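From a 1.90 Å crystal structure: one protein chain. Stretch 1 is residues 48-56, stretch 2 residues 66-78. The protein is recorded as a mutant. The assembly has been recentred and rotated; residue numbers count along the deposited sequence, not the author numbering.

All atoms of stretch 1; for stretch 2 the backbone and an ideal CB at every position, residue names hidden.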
# COMPACT_ATOMS: atom_id res chain seq x y z
N THR A 48 4.24 19.02 -16.14
CA THR A 48 4.47 18.47 -14.82
C THR A 48 5.35 17.23 -14.88
O THR A 48 5.58 16.66 -15.95
CB THR A 48 3.13 18.11 -14.10
OG1 THR A 48 3.40 17.79 -12.73
CG2 THR A 48 2.43 16.92 -14.76
N THR A 49 5.85 16.82 -13.72
CA THR A 49 6.54 15.55 -13.60
C THR A 49 5.68 14.64 -12.71
O THR A 49 6.02 13.49 -12.44
CB THR A 49 7.95 15.73 -12.99
OG1 THR A 49 7.83 16.38 -11.71
CG2 THR A 49 8.82 16.58 -13.90
N LYS A 50 4.55 15.16 -12.27
CA LYS A 50 3.71 14.43 -11.33
C LYS A 50 2.55 13.66 -11.97
O LYS A 50 2.19 13.90 -13.11
CB LYS A 50 3.20 15.41 -10.28
CG LYS A 50 4.33 15.91 -9.40
CD LYS A 50 3.91 17.07 -8.52
CE LYS A 50 5.09 17.52 -7.67
NZ LYS A 50 6.30 17.76 -8.51
N CYS A 51 1.98 12.74 -11.20
CA CYS A 51 0.84 11.93 -11.63
C CYS A 51 -0.35 12.31 -10.79
O CYS A 51 -0.18 12.72 -9.67
CB CYS A 51 1.13 10.43 -11.45
SG CYS A 51 2.45 9.85 -12.57
N GLU A 52 -1.56 12.16 -11.31
CA GLU A 52 -2.73 12.27 -10.45
C GLU A 52 -3.28 10.87 -10.24
O GLU A 52 -3.36 10.09 -11.19
CB GLU A 52 -3.77 13.20 -11.05
CG GLU A 52 -4.98 13.42 -10.16
CD GLU A 52 -6.03 14.27 -10.85
OE1 GLU A 52 -5.85 14.52 -12.05
OE2 GLU A 52 -7.02 14.67 -10.20
N VAL A 53 -3.66 10.55 -9.01
CA VAL A 53 -4.23 9.24 -8.68
C VAL A 53 -5.55 9.41 -7.95
O VAL A 53 -5.81 10.47 -7.35
CB VAL A 53 -3.30 8.36 -7.79
CG1 VAL A 53 -2.00 8.05 -8.52
CG2 VAL A 53 -3.03 9.01 -6.41
N GLU A 54 -6.39 8.39 -8.05
CA GLU A 54 -7.64 8.32 -7.29
C GLU A 54 -7.59 7.15 -6.34
O GLU A 54 -7.31 6.03 -6.76
CB GLU A 54 -8.83 8.16 -8.24
CG GLU A 54 -10.16 8.00 -7.53
CD GLU A 54 -11.31 7.90 -8.50
OE1 GLU A 54 -11.67 6.76 -8.87
OE2 GLU A 54 -11.85 8.95 -8.90
N TYR A 55 -7.87 7.39 -5.06
CA TYR A 55 -7.87 6.31 -4.08
C TYR A 55 -9.11 5.45 -4.21
O TYR A 55 -10.19 5.95 -4.52
CB TYR A 55 -7.77 6.85 -2.65
CG TYR A 55 -6.44 7.48 -2.33
CD1 TYR A 55 -6.06 8.70 -2.90
CD2 TYR A 55 -5.56 6.86 -1.47
CE1 TYR A 55 -4.85 9.26 -2.61
CE2 TYR A 55 -4.34 7.43 -1.17
CZ TYR A 55 -3.99 8.63 -1.73
OH TYR A 55 -2.77 9.18 -1.41
N THR A 56 -8.95 4.16 -3.94
CA THR A 56 -10.07 3.23 -3.98
C THR A 56 -10.86 3.27 -2.67
O THR A 56 -12.08 3.11 -2.68
CB THR A 56 -9.58 1.78 -4.23
OG1 THR A 56 -8.90 1.72 -5.49
CG2 THR A 56 -10.76 0.80 -4.26
N UNK A 66 -17.28 11.38 -2.97
CA UNK A 66 -16.19 11.50 -3.94
C UNK A 66 -14.90 10.83 -3.46
O UNK A 66 -14.36 11.17 -2.41
CB UNK A 66 -15.92 12.98 -4.24
N UNK A 67 -14.39 9.87 -4.24
CA UNK A 67 -13.12 9.26 -3.90
C UNK A 67 -12.02 10.31 -3.93
O UNK A 67 -12.04 11.22 -4.75
CB UNK A 67 -12.80 8.11 -4.86
N UNK A 68 -11.08 10.20 -3.00
CA UNK A 68 -10.02 11.19 -2.88
C UNK A 68 -9.12 11.14 -4.12
O UNK A 68 -8.76 10.07 -4.59
CB UNK A 68 -9.20 10.95 -1.61
N UNK A 69 -8.78 12.31 -4.65
CA UNK A 69 -7.77 12.36 -5.72
C UNK A 69 -6.62 13.23 -5.25
O UNK A 69 -6.82 14.22 -4.53
CB UNK A 69 -8.36 12.90 -7.03
N UNK A 70 -5.41 12.85 -5.64
CA UNK A 70 -4.20 13.58 -5.25
C UNK A 70 -3.21 13.61 -6.39
O UNK A 70 -3.12 12.65 -7.14
CB UNK A 70 -3.56 12.95 -4.01
N UNK A 71 -2.47 14.71 -6.50
CA UNK A 71 -1.30 14.79 -7.39
C UNK A 71 -0.09 14.30 -6.57
O UNK A 71 0.16 14.81 -5.48
CB UNK A 71 -1.09 16.21 -7.92
N UNK A 72 0.61 13.29 -7.06
CA UNK A 72 1.71 12.68 -6.31
C UNK A 72 2.96 12.55 -7.18
O UNK A 72 2.86 12.63 -8.40
CB UNK A 72 1.30 11.31 -5.78
N UNK A 73 4.11 12.32 -6.54
CA UNK A 73 5.36 12.02 -7.23
C UNK A 73 5.31 10.61 -7.80
O UNK A 73 4.73 9.70 -7.20
CB UNK A 73 6.55 12.18 -6.29
N UNK A 74 5.95 10.41 -8.96
CA UNK A 74 6.09 9.06 -9.48
C UNK A 74 6.64 8.08 -8.42
O UNK A 74 6.14 6.96 -8.28
CB UNK A 74 7.01 9.08 -10.71
N UNK A 75 7.63 8.51 -7.64
CA UNK A 75 8.25 7.64 -6.66
C UNK A 75 7.33 7.23 -5.50
O UNK A 75 7.72 6.39 -4.69
CB UNK A 75 9.49 8.33 -6.10
N UNK A 76 6.12 7.78 -5.46
CA UNK A 76 5.13 7.37 -4.44
C UNK A 76 4.31 6.16 -4.89
O UNK A 76 3.56 5.59 -4.11
CB UNK A 76 4.19 8.53 -4.12
N UNK A 77 4.48 5.74 -6.15
CA UNK A 77 3.60 4.72 -6.71
C UNK A 77 4.34 3.42 -6.99
O UNK A 77 5.53 3.45 -7.32
CB UNK A 77 2.95 5.23 -8.00
N UNK A 78 3.64 2.30 -6.85
CA UNK A 78 4.17 1.02 -7.33
C UNK A 78 3.02 0.19 -7.86
O UNK A 78 1.86 0.57 -7.67
CB UNK A 78 4.92 0.27 -6.22

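Residues 67-72 run antiparallel to C51-Y55, the strand axes 4.6 Å apart at closest approach and 153° between their directions; as in any extended strand, side chains alternate, here between a face carrying E52 and E54 and one carrying C51 and V53.

Position 66 has nothing of stretch 1 within 5.5 Å of its ideal CB; almost any residue fits. It is K66, poorly ordered.

At 67 the CB points toward stretch 1, 3.4 Å from Y55 O and 3.8 Å from E54 CG. A long polar or basic chain would suit the nearby carbonyls and carboxylate. R67 packs its CD 3.2 Å from Y55 O and sets its guanidinium with T56 O over one face.

Position 68 points sideways, its CB 4.1 Å from Y55 CD1, which favours an apolar or aromatic chain. L68 lays CD2 over the ring face, 4.3 Å from the centroid of the Y55 ring, and its O accepts from Y55 N at 2.9 Å.

Position 69 pairs with E54, and its CB lies 3.9 Å from E52 OE2. Two carboxylates call for Arg or Lys, though a neutral polar chain could fit. R69 forms a salt bridge, NE donating to E54 OE2 at 3.1 Å and 166°.

Position 70, on the V53 side, has its CB 4.2 Å from Y55 CE1 and 4.6 Å from V53 CG2. An apolar chain could pack there; an acceptor could reach the tyrosine hydroxyl. E70 does the latter: Y55 OH donates to E70 OE1 at 2.8 Å, near the ring plane.

Position 71 pairs with E52, its CB 5.0 Å from K50 CB; a beta-branched, apolar or polar chain is plausible. V71 places CG1 3.5 Å from K50 CB.

Position 72 returns to the C51/V53 side, its ideal CB 4.9 Å from V53 CG2, suiting a compact apolar chain. V72 brings CG2 4.1 Å from V53 CG1.

At 73 the CB points away, but K50 invites an acid. D73 OD1 makes a long salt bridge with K50 NZ, 3.8 Å.

Position 74 has its CB 5.0 Å from C51 SG, fitting a small or medium apolar chain. V74 CG2 reaches C51 SG at 3.9 Å; a water links V74 N and T49 O.

At 75 and 78 stretch 1 is out of reach and sets no preference; the residues are G75 and R78. At 76 the CB points toward stretch 1, but nothing lies within 5.5 Å, so many chains would fit; Q76 OE1 accepts from D73 N at 2.9 Å.

At 77 the CB points toward stretch 1 from beyond 5.5 Å, favouring a longer apolar chain; L77 CD1 meets V53 CG1 at 3.8 Å.

Stretch 2, residues 66-78: KRLREVVDVGQLR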
# COMPACT_ATOMS: atom_id res chain seq x y z
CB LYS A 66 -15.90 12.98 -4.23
CG LYS A 66 -16.33 13.94 -3.12
CD LYS A 66 -15.90 15.38 -3.40
CE LYS A 66 -16.14 16.28 -2.19
NZ LYS A 66 -17.55 16.78 -2.14
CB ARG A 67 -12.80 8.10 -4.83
CG ARG A 67 -13.72 6.92 -4.62
CD ARG A 67 -13.30 5.72 -5.43
NE ARG A 67 -14.11 4.56 -5.08
CZ ARG A 67 -14.04 3.37 -5.66
NH1 ARG A 67 -13.17 3.16 -6.65
NH2 ARG A 67 -14.83 2.38 -5.26
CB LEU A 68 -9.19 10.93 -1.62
CG LEU A 68 -7.98 11.85 -1.43
CD1 LEU A 68 -8.45 13.29 -1.28
CD2 LEU A 68 -7.12 11.42 -0.24
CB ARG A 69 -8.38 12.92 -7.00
CG ARG A 69 -9.42 12.02 -7.65
CD ARG A 69 -9.91 12.64 -8.95
NE ARG A 69 -10.64 11.68 -9.78
CZ ARG A 69 -10.85 11.85 -11.09
NH1 ARG A 69 -10.37 12.93 -11.70
NH2 ARG A 69 -11.51 10.94 -11.78
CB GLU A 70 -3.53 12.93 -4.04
CG GLU A 70 -4.14 13.37 -2.73
CD GLU A 70 -3.39 12.85 -1.54
OE1 GLU A 70 -2.53 11.97 -1.73
OE2 GLU A 70 -3.67 13.33 -0.42
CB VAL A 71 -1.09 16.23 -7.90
CG1 VAL A 71 0.19 16.34 -8.75
CG2 VAL A 71 -2.31 16.67 -8.72
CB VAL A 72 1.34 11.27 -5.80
CG1 VAL A 72 0.12 11.34 -4.85
CG2 VAL A 72 1.03 10.36 -6.96
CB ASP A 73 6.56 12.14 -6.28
CG ASP A 73 6.79 13.56 -5.78
OD1 ASP A 73 6.52 14.53 -6.52
OD2 ASP A 73 7.27 13.70 -4.64
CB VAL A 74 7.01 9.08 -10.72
CG1 VAL A 74 7.41 7.66 -11.11
CG2 VAL A 74 6.28 9.78 -11.86
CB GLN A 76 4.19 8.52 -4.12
CG GLN A 76 4.84 9.63 -3.36
CD GLN A 76 3.87 10.75 -3.06
OE1 GLN A 76 3.94 11.81 -3.66
NE2 GLN A 76 2.93 10.52 -2.14
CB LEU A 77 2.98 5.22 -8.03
CG LEU A 77 2.18 6.52 -7.90
CD1 LEU A 77 1.58 6.97 -9.23
CD2 LEU A 77 1.09 6.34 -6.83
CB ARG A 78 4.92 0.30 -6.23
CG ARG A 78 3.98 -0.22 -5.08
CD ARG A 78 4.79 -0.79 -3.93
NE ARG A 78 3.92 -1.67 -3.11
CZ ARG A 78 4.39 -2.51 -2.17
NH1 ARG A 78 5.69 -2.56 -1.91
NH2 ARG A 78 3.55 -3.30 -1.51
O HOH W 1 7.28 12.71 -10.20
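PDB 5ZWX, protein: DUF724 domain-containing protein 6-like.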